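Local coordinates for proteasome assembly chaperone family protein (Thermoplasma acidophilum, PDB 3GAA) that is of unknown function but belongs to the PAC2 family, and so may act as a proteasome assembly chaperone, at residues L51-V56 and N87-A92; A57-Q62 and H77-Y82; G127-G132 and T189-P194; R137-V142 and A154-A159; F185-S190 and L200-A205. One frame throughout, in Å; residues are numbered along the deposited sequence.

Contact 1: residues L51-V56 and N87-A92; sequences LGMHQV and NTVLVA
His54 and Asn87 approach without bonding between residues 51-56 and 87-92: Asn87 OD1 lies at the edge of the imidazole, near its plane, 4.4 Å from His54 NE2. The segments exchange no hydrogen bond, and the contact rests on apolar side chains, above all Met53. Its CG lies beside the backbone N and anti to the carbonyl carbon (chi1 -62°), and the chain runs on straight to SD. The sulfur meets Val91 CG2 at 3.5 Å, the two side chains crossing at about a right angle, and this touch carries the contact; the methyl CE lies near Val89, but its exact place is doubtful. Leu51 adds a looser touch, its CD1 lying 4.3 Å from Val89 CG1. Between Leu51 and Met53 stands Gly52, the positive-phi residue of a Schellman motif that closes helix 39-51, and the chain turns there to bring Met53 in toward the valines. An alanine in place of Met53 would probably leave Val91 CG2 without its thioether partner and open a gap beside Ile47. The contact thus illustrates packing of the loop between helix 39-51 and strand 54-60 against strand 89-94. In the sheet, strand 79-83 stands between 54-60 and 89-94, bonding to His54 and Val56 on strand 54-60, while Leu90 bonds to strand 28-32; helix 39-51 covers the side of Met53 and Val91 through Ile47, and helix 103-117 receives Leu90 through Trp113.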
# COMPACT_ATOMS: atom_id res chain seq x y z
N LEU A 51 20.92 -28.05 -28.51
CA LEU A 51 21.84 -26.91 -28.39
C LEU A 51 22.59 -26.98 -27.08
O LEU A 51 23.48 -26.18 -26.81
CB LEU A 51 21.13 -25.58 -28.52
CG LEU A 51 20.51 -25.21 -29.90
CD1 LEU A 51 19.82 -23.81 -29.76
CD2 LEU A 51 21.47 -25.27 -31.06
N GLY A 52 22.27 -27.97 -26.25
CA GLY A 52 23.02 -28.16 -25.00
C GLY A 52 22.77 -26.97 -24.11
O GLY A 52 23.68 -26.43 -23.55
N MET A 53 21.52 -26.57 -24.03
CA MET A 53 21.15 -25.38 -23.34
C MET A 53 21.16 -25.77 -21.86
O MET A 53 21.18 -26.96 -21.53
CB MET A 53 19.76 -24.95 -23.77
CG MET A 53 19.61 -24.61 -25.23
SD MET A 53 17.93 -24.18 -25.65
CE MET A 53 18.05 -22.42 -25.56
N HIS A 54 21.09 -24.75 -21.00
CA HIS A 54 21.22 -24.88 -19.57
C HIS A 54 20.01 -24.20 -18.93
O HIS A 54 19.41 -23.27 -19.50
CB HIS A 54 22.57 -24.26 -19.09
CG HIS A 54 22.67 -22.77 -19.26
ND1 HIS A 54 23.34 -22.18 -20.32
CD2 HIS A 54 22.18 -21.74 -18.52
CE1 HIS A 54 23.26 -20.86 -20.22
NE2 HIS A 54 22.57 -20.57 -19.13
N GLN A 55 19.64 -24.67 -17.74
CA GLN A 55 18.46 -24.10 -17.10
C GLN A 55 18.72 -22.68 -16.56
O GLN A 55 19.77 -22.41 -16.06
CB GLN A 55 17.94 -25.02 -16.01
CG GLN A 55 16.42 -24.92 -15.94
CD GLN A 55 15.80 -25.54 -14.73
OE1 GLN A 55 16.19 -26.61 -14.27
NE2 GLN A 55 14.76 -24.88 -14.23
N VAL A 56 17.76 -21.80 -16.65
CA VAL A 56 17.96 -20.42 -16.37
C VAL A 56 16.84 -19.81 -15.51
O VAL A 56 17.02 -18.81 -14.86
CB VAL A 56 18.01 -19.75 -17.74
CG1 VAL A 56 16.97 -18.64 -17.88
CG2 VAL A 56 19.38 -19.30 -18.04
N ASN A 87 23.51 -16.98 -24.72
CA ASN A 87 22.28 -16.31 -24.33
C ASN A 87 21.64 -15.53 -25.51
O ASN A 87 21.18 -14.41 -25.37
CB ASN A 87 22.51 -15.48 -23.08
CG ASN A 87 22.91 -16.35 -21.88
OD1 ASN A 87 22.10 -16.63 -21.01
ND2 ASN A 87 24.16 -16.81 -21.86
N THR A 88 21.62 -16.19 -26.66
CA THR A 88 20.95 -15.75 -27.87
C THR A 88 19.72 -16.58 -28.25
O THR A 88 19.00 -16.20 -29.16
CB THR A 88 21.90 -15.83 -29.07
OG1 THR A 88 22.74 -16.98 -28.89
CG2 THR A 88 22.76 -14.59 -29.17
N VAL A 89 19.46 -17.69 -27.59
CA VAL A 89 18.24 -18.46 -27.86
C VAL A 89 17.74 -18.94 -26.52
O VAL A 89 18.48 -19.56 -25.75
CB VAL A 89 18.52 -19.72 -28.75
CG1 VAL A 89 17.23 -20.51 -28.97
CG2 VAL A 89 19.19 -19.38 -30.08
N LEU A 90 16.48 -18.64 -26.22
CA LEU A 90 15.90 -19.19 -25.06
C LEU A 90 14.86 -20.21 -25.50
O LEU A 90 14.31 -20.14 -26.62
CB LEU A 90 15.25 -18.10 -24.22
CG LEU A 90 16.10 -16.92 -23.73
CD1 LEU A 90 15.25 -16.06 -22.85
CD2 LEU A 90 17.30 -17.33 -22.95
N VAL A 91 14.60 -21.16 -24.62
CA VAL A 91 13.45 -22.04 -24.80
C VAL A 91 12.59 -22.04 -23.53
O VAL A 91 13.08 -22.15 -22.43
CB VAL A 91 13.82 -23.50 -25.13
CG1 VAL A 91 12.55 -24.37 -24.98
CG2 VAL A 91 14.55 -23.59 -26.56
N ALA A 92 11.29 -21.86 -23.73
CA ALA A 92 10.36 -21.87 -22.65
C ALA A 92 9.53 -23.09 -22.93
O ALA A 92 9.02 -23.23 -24.04
CB ALA A 92 9.53 -20.61 -22.70

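Contact 2: residues A57-Q62 and H77-Y82; sequences AHLISQ and HPFRIY
Leu59 meets Phe79 at both ends of its side chain, through CB and CD1. CB lies over a face of the Phe79 ring, 3.8 Å from its centroid in a CH-pi contact; CG follows, anti to the backbone N (chi1 -166°), and at the tip CD1 reaches Phe79 CZ at 3.6 Å. The backbones run antiparallel. Ala57 and Ile81 form a hydrogen-bonded pair, Ile81 N giving to Ala57 O at 3.0 Å, with Ala57 N returning the bond to Ile81 O; His58 and Arg80 form the following non-hydrogen-bonded pair, and Leu59 N makes only a weak bond to Phe79 O. On the face that carries His58 and Arg80, the His58 ring turns its edge to the face of His77 in an offset edge-to-face pair, planes 73° apart. Arg80 CG packs 4.0 Å from His58 ND1, while Arg80 NE binds His77 O at 2.8 Å and its NH2 makes a salt bridge to Glu95, which together fix the guanidinium. Leu59 and Ile81 meet Leu110 of helix 103-117 on the other face. Strand 79-83 also bonds to strand 89-94, and strand 54-60 pairs antiparallel with a strand of a second subunit, carrying the sheet across the interface.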
# COMPACT_ATOMS: atom_id res chain seq x y z
N ALA A 57 15.66 -20.40 -15.52
CA ALA A 57 14.50 -19.81 -14.83
C ALA A 57 13.39 -20.85 -14.69
O ALA A 57 13.32 -21.82 -15.45
CB ALA A 57 14.00 -18.60 -15.60
N HIS A 58 12.55 -20.69 -13.68
CA HIS A 58 11.28 -21.44 -13.60
C HIS A 58 10.19 -20.40 -13.61
O HIS A 58 10.43 -19.30 -13.16
CB HIS A 58 11.14 -22.19 -12.28
CG HIS A 58 12.11 -23.30 -12.09
ND1 HIS A 58 11.82 -24.61 -12.41
CD2 HIS A 58 13.36 -23.32 -11.56
CE1 HIS A 58 12.85 -25.38 -12.12
NE2 HIS A 58 13.79 -24.62 -11.60
N LEU A 59 9.01 -20.78 -14.11
CA LEU A 59 7.81 -19.96 -14.02
C LEU A 59 6.94 -20.58 -12.93
O LEU A 59 6.43 -21.69 -13.05
CB LEU A 59 7.11 -19.86 -15.37
CG LEU A 59 6.03 -18.79 -15.53
CD1 LEU A 59 5.86 -18.39 -16.99
CD2 LEU A 59 4.68 -19.25 -15.04
N ILE A 60 6.83 -19.83 -11.85
CA ILE A 60 6.11 -20.18 -10.62
C ILE A 60 4.72 -19.59 -10.73
O ILE A 60 4.58 -18.42 -11.13
CB ILE A 60 6.78 -19.42 -9.43
CG1 ILE A 60 7.94 -20.16 -8.86
CG2 ILE A 60 5.85 -19.10 -8.25
CD1 ILE A 60 8.44 -19.30 -7.68
N SER A 61 3.71 -20.34 -10.29
CA SER A 61 2.34 -19.82 -10.32
C SER A 61 1.32 -20.77 -9.73
O SER A 61 1.36 -21.97 -9.93
CB SER A 61 1.89 -19.51 -11.77
OG SER A 61 0.49 -19.26 -11.84
N GLN A 62 0.34 -20.21 -9.07
CA GLN A 62 -0.75 -20.99 -8.56
C GLN A 62 -1.54 -21.71 -9.64
O GLN A 62 -2.27 -22.67 -9.37
CB GLN A 62 -1.63 -20.04 -7.87
CG GLN A 62 -2.86 -20.63 -7.32
CD GLN A 62 -3.84 -19.54 -7.05
OE1 GLN A 62 -3.55 -18.34 -7.35
NE2 GLN A 62 -5.02 -19.91 -6.53
N HIS A 77 10.52 -29.71 -12.21
CA HIS A 77 9.37 -28.86 -12.25
C HIS A 77 8.84 -28.78 -13.69
O HIS A 77 9.62 -28.71 -14.65
CB HIS A 77 9.83 -27.50 -11.72
CG HIS A 77 8.74 -26.52 -11.53
ND1 HIS A 77 8.18 -25.82 -12.57
CD2 HIS A 77 8.13 -26.08 -10.40
CE1 HIS A 77 7.26 -24.99 -12.10
NE2 HIS A 77 7.23 -25.12 -10.78
N PRO A 78 7.52 -28.76 -13.86
CA PRO A 78 6.84 -28.75 -15.16
C PRO A 78 7.07 -27.57 -16.10
O PRO A 78 6.89 -27.74 -17.29
CB PRO A 78 5.37 -28.72 -14.76
CG PRO A 78 5.37 -28.07 -13.45
CD PRO A 78 6.55 -28.68 -12.76
N PHE A 79 7.39 -26.37 -15.60
CA PHE A 79 7.59 -25.18 -16.45
C PHE A 79 9.00 -24.59 -16.23
O PHE A 79 9.27 -24.00 -15.18
CB PHE A 79 6.53 -24.13 -16.11
CG PHE A 79 6.25 -23.12 -17.22
CD1 PHE A 79 7.25 -22.49 -17.91
CD2 PHE A 79 4.96 -22.75 -17.52
CE1 PHE A 79 6.98 -21.56 -18.87
CE2 PHE A 79 4.69 -21.83 -18.48
CZ PHE A 79 5.68 -21.24 -19.16
N ARG A 80 9.85 -24.70 -17.28
CA ARG A 80 11.28 -24.41 -17.24
C ARG A 80 11.68 -23.55 -18.42
O ARG A 80 11.12 -23.68 -19.46
CB ARG A 80 12.08 -25.70 -17.28
CG ARG A 80 12.02 -26.43 -15.96
CD ARG A 80 12.64 -27.85 -15.94
NE ARG A 80 11.67 -28.76 -16.52
CZ ARG A 80 11.69 -29.16 -17.78
NH1 ARG A 80 12.68 -28.78 -18.58
NH2 ARG A 80 10.74 -29.96 -18.24
N ILE A 81 12.67 -22.67 -18.23
CA ILE A 81 13.17 -21.82 -19.27
C ILE A 81 14.65 -22.02 -19.37
O ILE A 81 15.34 -21.97 -18.38
CB ILE A 81 12.84 -20.35 -19.00
CG1 ILE A 81 11.32 -20.22 -18.77
CG2 ILE A 81 13.37 -19.47 -20.14
CD1 ILE A 81 10.88 -18.85 -18.54
N TYR A 82 15.13 -22.23 -20.59
CA TYR A 82 16.53 -22.49 -20.82
C TYR A 82 17.14 -21.47 -21.72
O TYR A 82 16.44 -20.86 -22.51
CB TYR A 82 16.69 -23.82 -21.53
CG TYR A 82 16.24 -25.00 -20.74
CD1 TYR A 82 17.18 -25.79 -20.04
CD2 TYR A 82 14.89 -25.38 -20.72
CE1 TYR A 82 16.79 -26.93 -19.32
CE2 TYR A 82 14.49 -26.53 -19.99
CZ TYR A 82 15.47 -27.28 -19.31
OH TYR A 82 15.12 -28.38 -18.59

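Contact 3: residues G127-G132 and T189-P194; sequences GSPANG and TSVDIP
Parallel pairing of strands 121-130 and 181-190, at their C-terminal ends in the mixed sheet of this alpha/beta fold, brings Ser128, Pro129 and Ala130 beside Thr189 and Ser190. Thr189 is bonded on both sides of Pro129, the classic parallel arrangement: its N gives to Ser128 O at 2.8 Å, nearly along the C=O axis, and its O accepts from Ala130 N at 2.8 Å, with that donor 43° above the carbonyl plane. Pro129 has no N-H to give, and its place in the pairing with Thr189 asks for none. One step further on, Val191 N gives to Ala130 O at 3.1 Å, continuing the alternation just past the end of the strand. Side chains do less. Ala130 and Ser190 point to the same face of the sheet, and Ser190 CB comes 3.9 Å from Gly132 O. At the other end the methyl CG2 of Thr189 lies against the CA of Gly127, where any side chain would be directed at that methyl. Ser190 N gives a hydrogen bond to Asp195 OD2, across the turn that follows, and Pro194 in that turn touches helix 219-243, which lies in a predicted coiled-coil region. The pairing is supplemented by a CA-H...O contact of 3.5 Å from Pro129 CA to Thr189 O, and Pro129 CB packs 3.6 Å from Val191 CG1.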
# COMPACT_ATOMS: atom_id res chain seq x y z
N GLY A 127 1.83 -28.43 -33.11
CA GLY A 127 1.21 -29.37 -34.05
C GLY A 127 -0.30 -29.22 -34.12
O GLY A 127 -0.92 -28.69 -33.20
N SER A 128 -0.88 -29.64 -35.25
CA SER A 128 -2.34 -29.71 -35.43
C SER A 128 -2.69 -31.14 -35.68
O SER A 128 -1.92 -31.84 -36.33
CB SER A 128 -2.83 -28.84 -36.60
OG SER A 128 -2.09 -29.08 -37.80
N PRO A 129 -3.82 -31.61 -35.16
CA PRO A 129 -3.94 -33.07 -35.24
C PRO A 129 -4.35 -33.59 -36.61
O PRO A 129 -5.14 -32.97 -37.30
CB PRO A 129 -4.98 -33.41 -34.17
CG PRO A 129 -4.98 -32.23 -33.24
CD PRO A 129 -4.71 -31.06 -34.13
N ALA A 130 -3.72 -34.69 -37.01
CA ALA A 130 -4.00 -35.35 -38.26
C ALA A 130 -4.04 -36.87 -37.98
O ALA A 130 -4.19 -37.30 -36.83
CB ALA A 130 -2.93 -35.01 -39.25
N ASN A 131 -3.94 -37.69 -39.02
CA ASN A 131 -3.54 -39.11 -38.86
C ASN A 131 -2.88 -39.61 -40.13
O ASN A 131 -3.56 -39.78 -41.13
CB ASN A 131 -4.71 -40.00 -38.47
CG ASN A 131 -6.01 -39.57 -39.10
OD1 ASN A 131 -6.95 -40.36 -39.19
ND2 ASN A 131 -6.08 -38.32 -39.53
N GLY A 132 -1.54 -39.78 -40.07
CA GLY A 132 -0.71 -39.99 -41.28
C GLY A 132 0.80 -39.85 -41.08
O GLY A 132 1.34 -40.46 -40.15
N THR A 189 0.26 -33.29 -37.28
CA THR A 189 0.90 -34.38 -36.58
C THR A 189 -0.11 -35.51 -36.22
O THR A 189 -1.25 -35.26 -35.83
CB THR A 189 1.79 -33.82 -35.37
OG1 THR A 189 1.81 -34.74 -34.26
CG2 THR A 189 1.35 -32.47 -34.92
N SER A 190 0.31 -36.76 -36.40
CA SER A 190 -0.56 -37.92 -36.20
C SER A 190 -1.02 -38.11 -34.76
O SER A 190 -0.21 -38.17 -33.84
CB SER A 190 0.22 -39.18 -36.62
OG SER A 190 -0.48 -40.36 -36.26
N VAL A 191 -2.30 -38.29 -34.54
CA VAL A 191 -2.76 -38.47 -33.15
C VAL A 191 -2.47 -39.87 -32.58
O VAL A 191 -1.99 -39.99 -31.47
CB VAL A 191 -4.25 -38.08 -32.94
CG1 VAL A 191 -4.36 -36.60 -32.71
CG2 VAL A 191 -5.11 -38.51 -34.13
N ASP A 192 -2.75 -40.94 -33.30
CA ASP A 192 -2.55 -42.27 -32.69
C ASP A 192 -1.06 -42.63 -32.54
O ASP A 192 -0.60 -42.83 -31.43
CB ASP A 192 -3.31 -43.40 -33.45
CG ASP A 192 -4.86 -43.36 -33.21
OD1 ASP A 192 -5.49 -44.46 -33.11
OD2 ASP A 192 -5.45 -42.23 -33.12
N ILE A 193 -0.32 -42.67 -33.65
CA ILE A 193 1.06 -43.17 -33.63
C ILE A 193 2.14 -42.08 -33.49
O ILE A 193 1.90 -40.93 -33.89
CB ILE A 193 1.33 -44.06 -34.87
CG1 ILE A 193 1.22 -43.26 -36.18
CG2 ILE A 193 0.36 -45.28 -34.85
CD1 ILE A 193 -0.22 -43.10 -36.68
N PRO A 194 3.33 -42.42 -32.93
CA PRO A 194 4.37 -41.39 -32.69
C PRO A 194 4.85 -40.74 -33.98
O PRO A 194 4.95 -41.41 -34.98
CB PRO A 194 5.50 -42.18 -32.04
CG PRO A 194 4.86 -43.47 -31.57
CD PRO A 194 3.78 -43.76 -32.54

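Contact 4: residues R137-V142 and A154-A159; sequences RPVFAV and AGIQPA
Phe140 and Ala141 pair in parallel with Gln157 and Pro158, joining the two strands of a beta-alpha-beta unit whose connection is helix 145-153. Three backbone hydrogen bonds carry the pairing. Gln157 N gives to Val139 O at 3.2 Å, Ala141 N to Gln157 O at 2.9 Å, and Ala159 N to Ala141 O at 2.9 Å, the last with its donor 48° above the carbonyl plane. Apolar contacts form two groups. Ile156 CG2 packs 3.7 Å from Ala141 CB and lies near Val139 CG1, with Phe151 of the connecting helix touching both Ile156 and Ala141; Ala159 CB meets Phe140 CB at 3.9 Å and Val142 CG1 at 4.0 Å. The third kind is mixed. Gln157 and Phe140 run side by side in the same direction, the amide and ring planes 26° apart, with Gln157 OE1 3.5 Å from Phe140 CE1. The chemistry is thus apolar where Val139, Ala141 and Ile156 meet the helices, while the face with Phe140 and Gln157 combines the amide-ring contact with the Ala159 methyl. Gln157 and Ala159 spend their N-H groups on strand 140-142, while Pro158 between them has none to offer, consistent with 157-158 being the outermost strand within this chain.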
# COMPACT_ATOMS: atom_id res chain seq x y z
N ARG A 137 4.67 -33.27 -45.99
CA ARG A 137 4.11 -32.62 -44.81
C ARG A 137 4.46 -31.15 -44.80
O ARG A 137 5.62 -30.78 -44.72
CB ARG A 137 4.59 -33.28 -43.54
CG ARG A 137 4.52 -32.34 -42.32
CD ARG A 137 4.37 -33.08 -41.03
NE ARG A 137 5.06 -34.36 -41.04
CZ ARG A 137 4.88 -35.30 -40.12
NH1 ARG A 137 4.03 -35.10 -39.11
NH2 ARG A 137 5.56 -36.43 -40.20
N PRO A 138 3.43 -30.28 -44.84
CA PRO A 138 3.61 -28.83 -44.86
C PRO A 138 3.84 -28.15 -43.47
O PRO A 138 3.48 -28.67 -42.41
CB PRO A 138 2.29 -28.35 -45.46
CG PRO A 138 1.28 -29.36 -44.96
CD PRO A 138 2.00 -30.65 -44.85
N VAL A 139 4.46 -26.98 -43.49
CA VAL A 139 4.47 -26.16 -42.30
C VAL A 139 3.60 -24.93 -42.51
O VAL A 139 3.65 -24.31 -43.55
CB VAL A 139 5.90 -25.75 -41.83
CG1 VAL A 139 5.82 -24.89 -40.58
CG2 VAL A 139 6.67 -26.95 -41.49
N PHE A 140 2.82 -24.58 -41.50
CA PHE A 140 2.08 -23.34 -41.55
C PHE A 140 2.63 -22.41 -40.56
O PHE A 140 3.35 -22.81 -39.66
CB PHE A 140 0.61 -23.55 -41.31
CG PHE A 140 0.03 -24.52 -42.22
CD1 PHE A 140 -0.35 -24.12 -43.50
CD2 PHE A 140 -0.02 -25.84 -41.88
CE1 PHE A 140 -0.87 -25.07 -44.44
CE2 PHE A 140 -0.55 -26.80 -42.78
CZ PHE A 140 -0.98 -26.41 -44.06
N ALA A 141 2.28 -21.15 -40.78
CA ALA A 141 2.68 -20.04 -39.95
C ALA A 141 1.51 -19.11 -39.63
O ALA A 141 0.69 -18.76 -40.51
CB ALA A 141 3.73 -19.25 -40.65
N VAL A 142 1.44 -18.66 -38.38
CA VAL A 142 0.76 -17.41 -38.12
C VAL A 142 1.83 -16.38 -37.78
O VAL A 142 2.60 -16.58 -36.87
CB VAL A 142 -0.37 -17.54 -37.10
CG1 VAL A 142 -0.61 -19.00 -36.66
CG2 VAL A 142 -0.15 -16.56 -35.97
N ALA A 154 9.57 -19.12 -48.80
CA ALA A 154 10.26 -20.24 -48.15
C ALA A 154 9.48 -21.53 -48.20
O ALA A 154 9.97 -22.55 -47.71
CB ALA A 154 10.57 -19.89 -46.71
N GLY A 155 8.27 -21.50 -48.76
CA GLY A 155 7.40 -22.69 -48.81
C GLY A 155 6.42 -22.81 -47.64
O GLY A 155 5.54 -23.65 -47.67
N ILE A 156 6.56 -21.96 -46.61
CA ILE A 156 5.69 -22.00 -45.45
C ILE A 156 4.41 -21.26 -45.81
O ILE A 156 4.43 -20.12 -46.21
CB ILE A 156 6.35 -21.30 -44.24
CG1 ILE A 156 7.78 -21.82 -44.00
CG2 ILE A 156 5.51 -21.47 -42.99
CD1 ILE A 156 8.54 -21.12 -42.83
N GLN A 157 3.28 -21.91 -45.65
CA GLN A 157 2.01 -21.28 -45.95
C GLN A 157 1.28 -20.85 -44.67
O GLN A 157 1.63 -21.29 -43.56
CB GLN A 157 1.11 -22.18 -46.83
CG GLN A 157 1.52 -23.71 -46.97
CD GLN A 157 0.48 -24.54 -47.79
OE1 GLN A 157 0.39 -25.77 -47.66
NE2 GLN A 157 -0.30 -23.86 -48.62
N PRO A 158 0.30 -19.92 -44.83
CA PRO A 158 -0.42 -19.29 -43.71
C PRO A 158 -1.36 -20.23 -43.09
O PRO A 158 -2.10 -20.86 -43.80
CB PRO A 158 -1.21 -18.19 -44.40
CG PRO A 158 -0.40 -17.84 -45.56
CD PRO A 158 0.12 -19.14 -46.06
N ALA A 159 -1.35 -20.36 -41.77
CA ALA A 159 -2.26 -21.31 -41.12
C ALA A 159 -3.67 -20.99 -41.52
O ALA A 159 -3.98 -19.86 -41.81
CB ALA A 159 -2.13 -21.25 -39.65

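Contact 5: residues F185-S190 and L200-A205; sequences FITPTS and LSIIEA
Phe185 and Ala205 make the CH-pi contact of this strand-on-helix packing: Ala205 CB sits over the centre of the ring, 3.8 Å from its centroid and 10° off the normal. Apolar contacts continue it along the strand. Ile202 CG1 lies 4.3 Å from Phe185 CB, and its tip CD1 crosses to Thr187, meeting both CB and CG2 there. That CG2 stands between the backbone N and the carbonyl carbon, while OG1 is anti to N (chi1 -157°). The two hydroxyls do not bond to each other. Thr187 OG1 lies 3.7 Å from Ser201 CB, yet it is hydrogen-bonded to Pro138 O, and Ser201 OG to Gly197 O one turn back in its own helix, so each hydroxyl has its own partner outside the pair. An alanine in place of Phe185 would probably leave the Ala205 methyl without a ring face to rest on and deprive Phe151 of its aromatic neighbour. Over residues 185-190 and 200-205 the axes come within 8.5 Å, nearly antiparallel at 158°. Strand 181-190 lies between strands 121-130 and 140-142, and helix 196-210 covers it while its Ile202 also reaches Met125 of strand 121-130 and Ala43 of helix 39-51.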
# COMPACT_ATOMS: atom_id res chain seq x y z
N PHE A 185 4.70 -21.49 -35.65
CA PHE A 185 4.69 -22.49 -36.71
C PHE A 185 3.81 -23.67 -36.25
O PHE A 185 3.86 -24.10 -35.08
CB PHE A 185 6.10 -22.98 -36.98
CG PHE A 185 7.02 -21.95 -37.58
CD1 PHE A 185 6.73 -21.34 -38.78
CD2 PHE A 185 8.19 -21.65 -36.98
CE1 PHE A 185 7.55 -20.45 -39.33
CE2 PHE A 185 9.05 -20.72 -37.55
CZ PHE A 185 8.71 -20.12 -38.71
N ILE A 186 2.97 -24.15 -37.17
CA ILE A 186 2.15 -25.32 -36.92
C ILE A 186 2.36 -26.39 -37.99
O ILE A 186 2.52 -26.13 -39.20
CB ILE A 186 0.65 -24.99 -36.86
CG1 ILE A 186 0.38 -23.79 -35.92
CG2 ILE A 186 -0.09 -26.18 -36.33
CD1 ILE A 186 0.36 -22.41 -36.63
N THR A 187 2.39 -27.63 -37.54
CA THR A 187 2.64 -28.72 -38.46
C THR A 187 1.63 -29.84 -38.19
O THR A 187 1.34 -30.11 -37.08
CB THR A 187 4.09 -29.17 -38.35
OG1 THR A 187 4.45 -29.82 -39.56
CG2 THR A 187 4.31 -30.11 -37.17
N PRO A 188 1.06 -30.45 -39.22
CA PRO A 188 0.15 -31.55 -38.95
C PRO A 188 0.88 -32.69 -38.27
O PRO A 188 1.98 -33.04 -38.66
CB PRO A 188 -0.32 -31.99 -40.33
CG PRO A 188 0.26 -31.05 -41.32
CD PRO A 188 1.37 -30.33 -40.66
N THR A 189 0.26 -33.29 -37.28
CA THR A 189 0.90 -34.38 -36.58
C THR A 189 -0.11 -35.51 -36.22
O THR A 189 -1.25 -35.26 -35.83
CB THR A 189 1.79 -33.82 -35.37
OG1 THR A 189 1.81 -34.74 -34.26
CG2 THR A 189 1.35 -32.47 -34.92
N SER A 190 0.31 -36.76 -36.40
CA SER A 190 -0.56 -37.92 -36.20
C SER A 190 -1.02 -38.11 -34.76
O SER A 190 -0.21 -38.17 -33.84
CB SER A 190 0.22 -39.18 -36.62
OG SER A 190 -0.48 -40.36 -36.26
N LEU A 200 10.57 -32.70 -36.76
CA LEU A 200 11.58 -32.36 -37.75
C LEU A 200 11.18 -31.16 -38.60
O LEU A 200 11.97 -30.26 -38.74
CB LEU A 200 11.90 -33.55 -38.62
CG LEU A 200 12.79 -33.22 -39.81
CD1 LEU A 200 14.17 -32.60 -39.38
CD2 LEU A 200 12.96 -34.49 -40.61
N SER A 201 9.96 -31.10 -39.09
CA SER A 201 9.53 -29.95 -39.90
C SER A 201 9.57 -28.61 -39.20
O SER A 201 9.91 -27.56 -39.84
CB SER A 201 8.11 -30.13 -40.29
OG SER A 201 7.98 -31.33 -40.98
N ILE A 202 9.16 -28.63 -37.92
CA ILE A 202 9.14 -27.44 -37.10
C ILE A 202 10.57 -26.99 -36.92
O ILE A 202 10.84 -25.79 -37.03
CB ILE A 202 8.46 -27.68 -35.70
CG1 ILE A 202 7.11 -26.95 -35.52
CG2 ILE A 202 9.33 -27.12 -34.57
CD1 ILE A 202 6.00 -27.32 -36.44
N ILE A 203 11.50 -27.93 -36.68
CA ILE A 203 12.92 -27.58 -36.51
C ILE A 203 13.51 -27.00 -37.81
O ILE A 203 14.41 -26.16 -37.80
CB ILE A 203 13.83 -28.78 -36.00
CG1 ILE A 203 13.55 -29.16 -34.55
CG2 ILE A 203 15.26 -28.38 -36.03
CD1 ILE A 203 13.34 -28.00 -33.69
N GLU A 204 13.02 -27.46 -38.93
CA GLU A 204 13.53 -26.95 -40.17
C GLU A 204 12.96 -25.58 -40.42
O GLU A 204 13.66 -24.72 -40.97
CB GLU A 204 13.12 -27.87 -41.29
CG GLU A 204 13.86 -29.17 -41.33
CD GLU A 204 13.74 -29.91 -42.69
OE1 GLU A 204 13.22 -29.32 -43.69
OE2 GLU A 204 14.20 -31.09 -42.74
N ALA A 205 11.68 -25.39 -40.08
CA ALA A 205 11.03 -24.05 -40.09
C ALA A 205 11.92 -23.07 -39.30
O ALA A 205 12.38 -22.06 -39.81
CB ALA A 205 9.64 -24.12 -39.48

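In the fold
All five contacts belong to one mixed sheet, which runs from 54-60 to 157-158, the outermost strands within this chain. Contacts 2 and 5 are buried, the first by strand pairing, aromatic packing and other subunits, the second by a helix laid on the sheet with no hydrogen bond between strand and helix. Contact 1, partly buried, shares strand 54-60 with contact 2 but is mainly apolar, made largely by the loop before that strand. Contacts 3 and 4 lie further out, about 18 Å from the chain centre to their own centres, and rely on parallel backbone bonds with partly exposed side chains. Contacts 3 and 5 share strand 181-190, and contact 4 adjoins it through a Phe140 N to Ile186 O bond.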